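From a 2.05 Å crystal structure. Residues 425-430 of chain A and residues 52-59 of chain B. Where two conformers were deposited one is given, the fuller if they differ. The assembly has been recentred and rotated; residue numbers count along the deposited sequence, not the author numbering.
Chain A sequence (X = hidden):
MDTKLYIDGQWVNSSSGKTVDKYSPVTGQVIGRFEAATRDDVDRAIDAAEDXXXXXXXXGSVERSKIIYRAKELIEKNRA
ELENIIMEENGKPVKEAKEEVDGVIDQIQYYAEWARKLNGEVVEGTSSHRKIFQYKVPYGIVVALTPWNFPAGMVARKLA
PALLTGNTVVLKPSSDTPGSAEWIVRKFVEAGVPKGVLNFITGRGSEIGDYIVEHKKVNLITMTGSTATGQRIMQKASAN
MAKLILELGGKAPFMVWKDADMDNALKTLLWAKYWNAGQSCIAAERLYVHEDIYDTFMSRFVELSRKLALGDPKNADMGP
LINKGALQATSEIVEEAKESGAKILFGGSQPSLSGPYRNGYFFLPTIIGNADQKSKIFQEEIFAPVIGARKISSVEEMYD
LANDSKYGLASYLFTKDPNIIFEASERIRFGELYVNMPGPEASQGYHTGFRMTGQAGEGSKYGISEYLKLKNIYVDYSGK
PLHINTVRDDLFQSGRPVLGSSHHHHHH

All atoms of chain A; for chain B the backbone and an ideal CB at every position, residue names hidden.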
ATOM      1  N   SER A 425     -19.661  -0.044 -13.443  1.00 32.29           N
ATOM      2  CA  SER A 425     -18.740  -0.008 -12.326  1.00 32.02           C
ATOM      3  C   SER A 425     -18.344   1.387 -11.921  1.00 31.83           C
ATOM      4  O   SER A 425     -17.958   1.597 -10.793  1.00 30.80           O
ATOM      5  CB  SER A 425     -17.536  -0.880 -12.606  1.00 32.50           C
ATOM      6  OG  SER A 425     -17.986  -2.214 -12.801  1.00 33.04           O
ATOM      7  N   GLU A 426     -18.380   2.338 -12.865  1.00 33.05           N
ATOM      8  CA  GLU A 426     -18.163   3.770 -12.559  1.00 33.22           C
ATOM      9  C   GLU A 426     -19.446   4.596 -12.553  1.00 32.53           C
ATOM     10  O   GLU A 426     -19.566   5.515 -11.724  1.00 32.29           O
ATOM     11  CB  GLU A 426     -17.111   4.412 -13.518  1.00 35.05           C
ATOM     12  CG  GLU A 426     -15.698   4.108 -13.020  1.00 36.52           C
ATOM     13  CD  GLU A 426     -14.555   4.950 -13.629  1.00 39.03           C
ATOM     14  OE1 GLU A 426     -14.086   4.696 -14.777  1.00 39.51           O
ATOM     15  OE2 GLU A 426     -14.053   5.848 -12.900  1.00 41.77           O
ATOM     16  N   ARG A 427     -20.382   4.306 -13.461  0.50 32.51           N
ATOM     17  CA  ARG A 427     -21.536   5.175 -13.627  0.50 32.55           C
ATOM     18  C   ARG A 427     -22.635   4.923 -12.524  0.50 31.89           C
ATOM     19  O   ARG A 427     -23.455   5.819 -12.262  0.50 31.67           O
ATOM     20  CB  ARG A 427     -22.083   5.072 -15.056  0.50 33.46           C
ATOM     21  CG  ARG A 427     -21.169   5.672 -16.154  0.50 34.10           C
ATOM     22  CD  ARG A 427     -21.444   7.165 -16.313  0.50 34.51           C
ATOM     23  NE  ARG A 427     -20.405   7.958 -16.966  0.50 34.88           N
ATOM     24  CZ  ARG A 427     -20.617   9.124 -17.576  0.50 35.40           C
ATOM     25  NH1 ARG A 427     -21.834   9.629 -17.667  0.50 35.73           N
ATOM     26  NH2 ARG A 427     -19.606   9.786 -18.111  0.50 35.73           N
ATOM     27  N   ILE A 428     -22.616   3.741 -11.884  1.00 31.27           N
ATOM     28  CA  ILE A 428     -23.541   3.417 -10.758  1.00 30.60           C
ATOM     29  C   ILE A 428     -22.861   3.876  -9.502  1.00 29.44           C
ATOM     30  O   ILE A 428     -21.898   3.245  -9.014  1.00 28.64           O
ATOM     31  CB  ILE A 428     -23.907   1.900 -10.646  1.00 30.80           C
ATOM     32  CG1 ILE A 428     -24.637   1.401 -11.898  1.00 31.57           C
ATOM     33  CG2 ILE A 428     -24.732   1.610  -9.391  1.00 30.43           C
ATOM     34  CD1 ILE A 428     -26.067   1.856 -11.975  1.00 31.97           C
ATOM     35  N   ARG A 429     -23.366   4.991  -8.981  1.00 29.06           N
ATOM     36  CA  ARG A 429     -22.673   5.696  -7.933  1.00 28.63           C
ATOM     37  C   ARG A 429     -23.154   5.167  -6.619  1.00 28.10           C
ATOM     38  O   ARG A 429     -23.807   5.903  -5.849  1.00 28.07           O
ATOM     39  CB  ARG A 429     -22.905   7.186  -8.064  1.00 28.90           C
ATOM     40  CG  ARG A 429     -22.289   7.786  -9.316  1.00 29.36           C
ATOM     41  CD  ARG A 429     -20.816   8.075  -9.136  1.00 29.24           C
ATOM     42  NE  ARG A 429     -20.593   9.185  -8.240  1.00 29.07           N
ATOM     43  CZ  ARG A 429     -19.391   9.567  -7.795  1.00 28.96           C
ATOM     44  NH1 ARG A 429     -18.295   8.928  -8.167  1.00 28.95           N
ATOM     45  NH2 ARG A 429     -19.280  10.592  -6.962  1.00 28.89           N
ATOM     46  N   PHE A 430     -22.863   3.878  -6.393  1.00 27.77           N
ATOM     47  CA  PHE A 430     -23.251   3.162  -5.161  1.00 27.56           C
ATOM     48  C   PHE A 430     -21.989   2.524  -4.622  1.00 27.33           C
ATOM     49  O   PHE A 430     -21.068   2.236  -5.394  1.00 27.56           O
ATOM     50  CB  PHE A 430     -24.329   2.112  -5.436  1.00 27.56           C
ATOM     51  CG  PHE A 430     -25.689   2.706  -5.481  1.00 27.80           C
ATOM     52  CD1 PHE A 430     -26.081   3.482  -6.569  1.00 28.11           C
ATOM     53  CD2 PHE A 430     -26.553   2.573  -4.403  1.00 27.60           C
ATOM     54  CE1 PHE A 430     -27.313   4.117  -6.595  1.00 28.36           C
ATOM     55  CE2 PHE A 430     -27.789   3.202  -4.414  1.00 27.94           C
ATOM     56  CZ  PHE A 430     -28.175   3.973  -5.520  1.00 28.37           C
TER
ATOM     57  N   UNK B  52     -20.762  20.114 -14.373  1.00 37.82           N
ATOM     58  CA  UNK B  52     -19.425  19.889 -14.875  1.00 37.01           C
ATOM     59  C   UNK B  52     -18.784  18.568 -14.412  1.00 35.84           C
ATOM     60  O   UNK B  52     -17.761  18.163 -14.976  1.00 35.71           O
ATOM     61  CB  UNK B  52     -18.537  21.061 -14.452  1.00 37.01           C
ATOM     62  N   UNK B  53     -19.364  17.901 -13.421  1.00 34.78           N
ATOM     63  CA  UNK B  53     -18.719  16.740 -12.809  1.00 33.71           C
ATOM     64  C   UNK B  53     -18.339  15.602 -13.773  1.00 33.93           C
ATOM     65  O   UNK B  53     -17.162  15.249 -13.833  1.00 33.18           O
ATOM     66  CB  UNK B  53     -19.649  16.178 -11.732  1.00 33.71           C
ATOM     67  N   UNK B  54     -19.317  15.055 -14.506  1.00 34.45           N
ATOM     68  CA  UNK B  54     -19.076  13.878 -15.331  1.00 34.85           C
ATOM     69  C   UNK B  54     -18.006  14.108 -16.396  1.00 35.06           C
ATOM     70  O   UNK B  54     -17.226  13.216 -16.573  1.00 35.06           O
ATOM     71  CB  UNK B  54     -20.381  13.443 -16.001  1.00 34.85           C
ATOM     72  N   UNK B  55     -17.941  15.282 -17.027  1.00 35.32           N
ATOM     73  CA  UNK B  55     -16.960  15.531 -18.096  1.00 35.99           C
ATOM     74  C   UNK B  55     -15.567  15.685 -17.492  1.00 35.62           C
ATOM     75  O   UNK B  55     -14.565  15.365 -18.131  1.00 36.07           O
ATOM     76  CB  UNK B  55     -17.332  16.778 -18.900  1.00 35.99           C
ATOM     77  N   UNK B  56     -15.501  16.170 -16.254  1.00 35.01           N
ATOM     78  CA  UNK B  56     -14.240  16.442 -15.561  1.00 34.68           C
ATOM     79  C   UNK B  56     -13.625  15.131 -15.038  1.00 34.73           C
ATOM     80  O   UNK B  56     -12.451  14.845 -15.256  1.00 34.32           O
ATOM     81  CB  UNK B  56     -14.465  17.424 -14.409  1.00 34.68           C
ATOM     82  N   UNK B  57     -14.459  14.331 -14.401  1.00 35.21           N
ATOM     83  CA  UNK B  57     -14.121  12.945 -14.066  1.00 35.85           C
ATOM     84  C   UNK B  57     -13.639  12.128 -15.266  1.00 36.54           C
ATOM     85  O   UNK B  57     -12.598  11.433 -15.180  1.00 35.82           O
ATOM     86  CB  UNK B  57     -15.339  12.258 -13.445  1.00 35.85           C
ATOM     87  N   UNK B  58     -14.388  12.192 -16.360  1.00 37.34           N
ATOM     88  CA  UNK B  58     -14.078  11.419 -17.549  1.00 38.50           C
ATOM     89  C   UNK B  58     -12.768  11.824 -18.240  1.00 37.81           C
ATOM     90  O   UNK B  58     -12.164  11.053 -18.915  1.00 37.57           O
ATOM     91  CB  UNK B  58     -15.235  11.547 -18.542  1.00 38.50           C
ATOM     92  N   UNK B  59     -12.320  13.033 -18.015  1.00 37.61           N
ATOM     93  CA  UNK B  59     -11.019  13.444 -18.555  1.00 38.05           C
ATOM     94  C   UNK B  59      -9.867  12.558 -18.063  1.00 37.03           C
ATOM     95  O   UNK B  59      -8.900  12.405 -18.757  1.00 37.54           O
ATOM     96  CB  UNK B  59     -10.740  14.900 -18.178  1.00 38.05           C
TER

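Most of the chain B stretch is helical and passes the end of a chain A helix, whose last turn and following loop offer two arginines, R427(A) and R429(A), and the carboxylate of E426(A). Position 52 lies beyond the reach of the chain A stretch, and its CB has open space before it as far as this stretch is concerned; almost any helix-compatible residue would fit. It is A52(B), whose carbonyl O accepts a backbone hydrogen bond from the N of position 56, 3.3 Å away.

At position 53 CA-to-CB points toward chain A, but nothing there lies within 5.5 Å of the ideal CB. Only a long side chain could make contact, and the guanidinium of R429(A) ahead would accept an acid, an amide or an aromatic ring. The residue is F53(B). With chi1 in t, its ring extends until CZ lies 4.0 Å from R429(A) NH2, over one face of the guanidinium, while the arginine approaches the phenyl ring obliquely.

Position 54 also points toward chain A, and here the ideal CB is already 4.3 Å from R427(A) NH2. The arginine side chain, the backbone carbonyl of E426(A) and the aliphatic part of R429(A) border a broad space. An acid could answer the charge, whereas a large flat side chain could cover more of this mixed surface. W54(B) takes the second course, and no other residue of its stretch has more area covered by chain A. The R427(A) guanidinium lies flat on the indole, with centres 4.2 Å apart and planes at 23°, and R427(A) CZ is 3.5 Å from W54(B) CE3. R427(A) CD adds a CH-pi contact, 4.1 Å from the centroid of the six-membered ring. At the ring edge, W54(B) CH2 comes within 3.6 Å of E426(A) O; the same CH2 is 3.7 Å from R429(A) CD.

Position 55 points away, and a wide range of side chains would serve; it is A55(B). Position 56 is out of reach of these chain A residues, which leave its choice open to any residue a helix tolerates; it is W56(B).

Position 57 points toward chain A across a gap: no atom of the chain A stretch is within 5.5 Å of its ideal CB. The E426(A) carboxylate lies beyond, so a polar or basic side chain would be suitable, directly or through solvent. N57(B) uses a water, which donates to both E426(A) OE2 at 2.6 Å and N57(B) OD1 at 3.0 Å. Its ND2 also makes a weak hydrogen bond to OD1 of the next residue, 2.9 Å away.

At position 58 CA-to-CB points sideways, yet the ideal CB is 4.7 Å from R427(A) NH2. An acid is the natural candidate, though an amide or hydroxyl could also accept from this donor. D58(B) turns its end nearer, and R427(A) NH2 donates to D58(B) OD2 in a very short 2.4 Å salt bridge. The carboxylate oxygen sits near the guanidinium plane, leaving a face free for W54(B).

Position 59 is out of reach, and polar or apolar side chains would serve equally; it is L59(B).

Chain B 52-59: AFWAWNDL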
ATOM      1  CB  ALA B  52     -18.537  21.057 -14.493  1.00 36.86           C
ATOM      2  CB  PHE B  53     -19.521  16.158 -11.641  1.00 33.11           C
ATOM      3  CG  PHE B  53     -18.930  14.901 -11.088  1.00 32.07           C
ATOM      4  CD1 PHE B  53     -17.727  14.941 -10.430  1.00 31.51           C
ATOM      5  CD2 PHE B  53     -19.537  13.673 -11.326  1.00 31.86           C
ATOM      6  CE1 PHE B  53     -17.141  13.772  -9.952  1.00 31.07           C
ATOM      7  CE2 PHE B  53     -18.957  12.514 -10.889  1.00 31.44           C
ATOM      8  CZ  PHE B  53     -17.771  12.558 -10.165  1.00 31.01           C
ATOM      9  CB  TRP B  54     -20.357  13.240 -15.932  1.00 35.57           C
ATOM     10  CG  TRP B  54     -21.073  12.404 -14.860  1.00 35.68           C
ATOM     11  CD1 TRP B  54     -22.280  12.693 -14.216  1.00 35.88           C
ATOM     12  CD2 TRP B  54     -20.606  11.178 -14.276  1.00 35.32           C
ATOM     13  NE1 TRP B  54     -22.561  11.733 -13.302  1.00 35.27           N
ATOM     14  CE2 TRP B  54     -21.553  10.803 -13.285  1.00 35.22           C
ATOM     15  CE3 TRP B  54     -19.475  10.379 -14.475  1.00 35.18           C
ATOM     16  CZ2 TRP B  54     -21.417   9.611 -12.507  1.00 34.99           C
ATOM     17  CZ3 TRP B  54     -19.322   9.217 -13.689  1.00 35.10           C
ATOM     18  CH2 TRP B  54     -20.294   8.843 -12.729  1.00 34.70           C
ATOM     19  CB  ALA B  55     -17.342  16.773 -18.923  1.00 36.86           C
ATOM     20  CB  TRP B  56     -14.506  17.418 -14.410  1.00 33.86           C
ATOM     21  CG  TRP B  56     -13.317  17.786 -13.575  1.00 32.85           C
ATOM     22  CD1 TRP B  56     -13.180  17.591 -12.218  1.00 31.72           C
ATOM     23  CD2 TRP B  56     -12.108  18.422 -14.021  1.00 32.54           C
ATOM     24  NE1 TRP B  56     -11.966  18.071 -11.813  1.00 31.48           N
ATOM     25  CE2 TRP B  56     -11.296  18.593 -12.894  1.00 31.84           C
ATOM     26  CE3 TRP B  56     -11.645  18.864 -15.264  1.00 33.13           C
ATOM     27  CZ2 TRP B  56     -10.039  19.176 -12.957  1.00 31.81           C
ATOM     28  CZ3 TRP B  56     -10.367  19.448 -15.336  1.00 33.12           C
ATOM     29  CH2 TRP B  56      -9.586  19.597 -14.177  1.00 32.47           C
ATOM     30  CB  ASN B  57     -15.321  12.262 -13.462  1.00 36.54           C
ATOM     31  CG  ASN B  57     -15.118  10.773 -13.280  1.00 37.64           C
ATOM     32  OD1 ASN B  57     -14.548  10.346 -12.311  1.00 37.75           O
ATOM     33  ND2 ASN B  57     -15.579   9.977 -14.250  1.00 39.40           N
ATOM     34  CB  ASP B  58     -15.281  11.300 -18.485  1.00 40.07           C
ATOM     35  CG  ASP B  58     -16.277  10.203 -18.052  1.00 41.24           C
ATOM     36  OD1 ASP B  58     -16.106   9.495 -17.038  1.00 40.18           O
ATOM     37  OD2 ASP B  58     -17.268  10.068 -18.754  1.00 44.84           O
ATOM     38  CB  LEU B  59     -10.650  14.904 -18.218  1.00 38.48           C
ATOM     39  CG  LEU B  59     -11.050  16.139 -19.004  1.00 39.38           C
ATOM     40  CD1 LEU B  59     -10.400  17.347 -18.339  1.00 39.13           C
ATOM     41  CD2 LEU B  59     -10.639  16.068 -20.481  1.00 40.32           C
TER
HETATM   42  O   HOH W   1     -15.533   7.630 -11.658  1.00 38.00           O
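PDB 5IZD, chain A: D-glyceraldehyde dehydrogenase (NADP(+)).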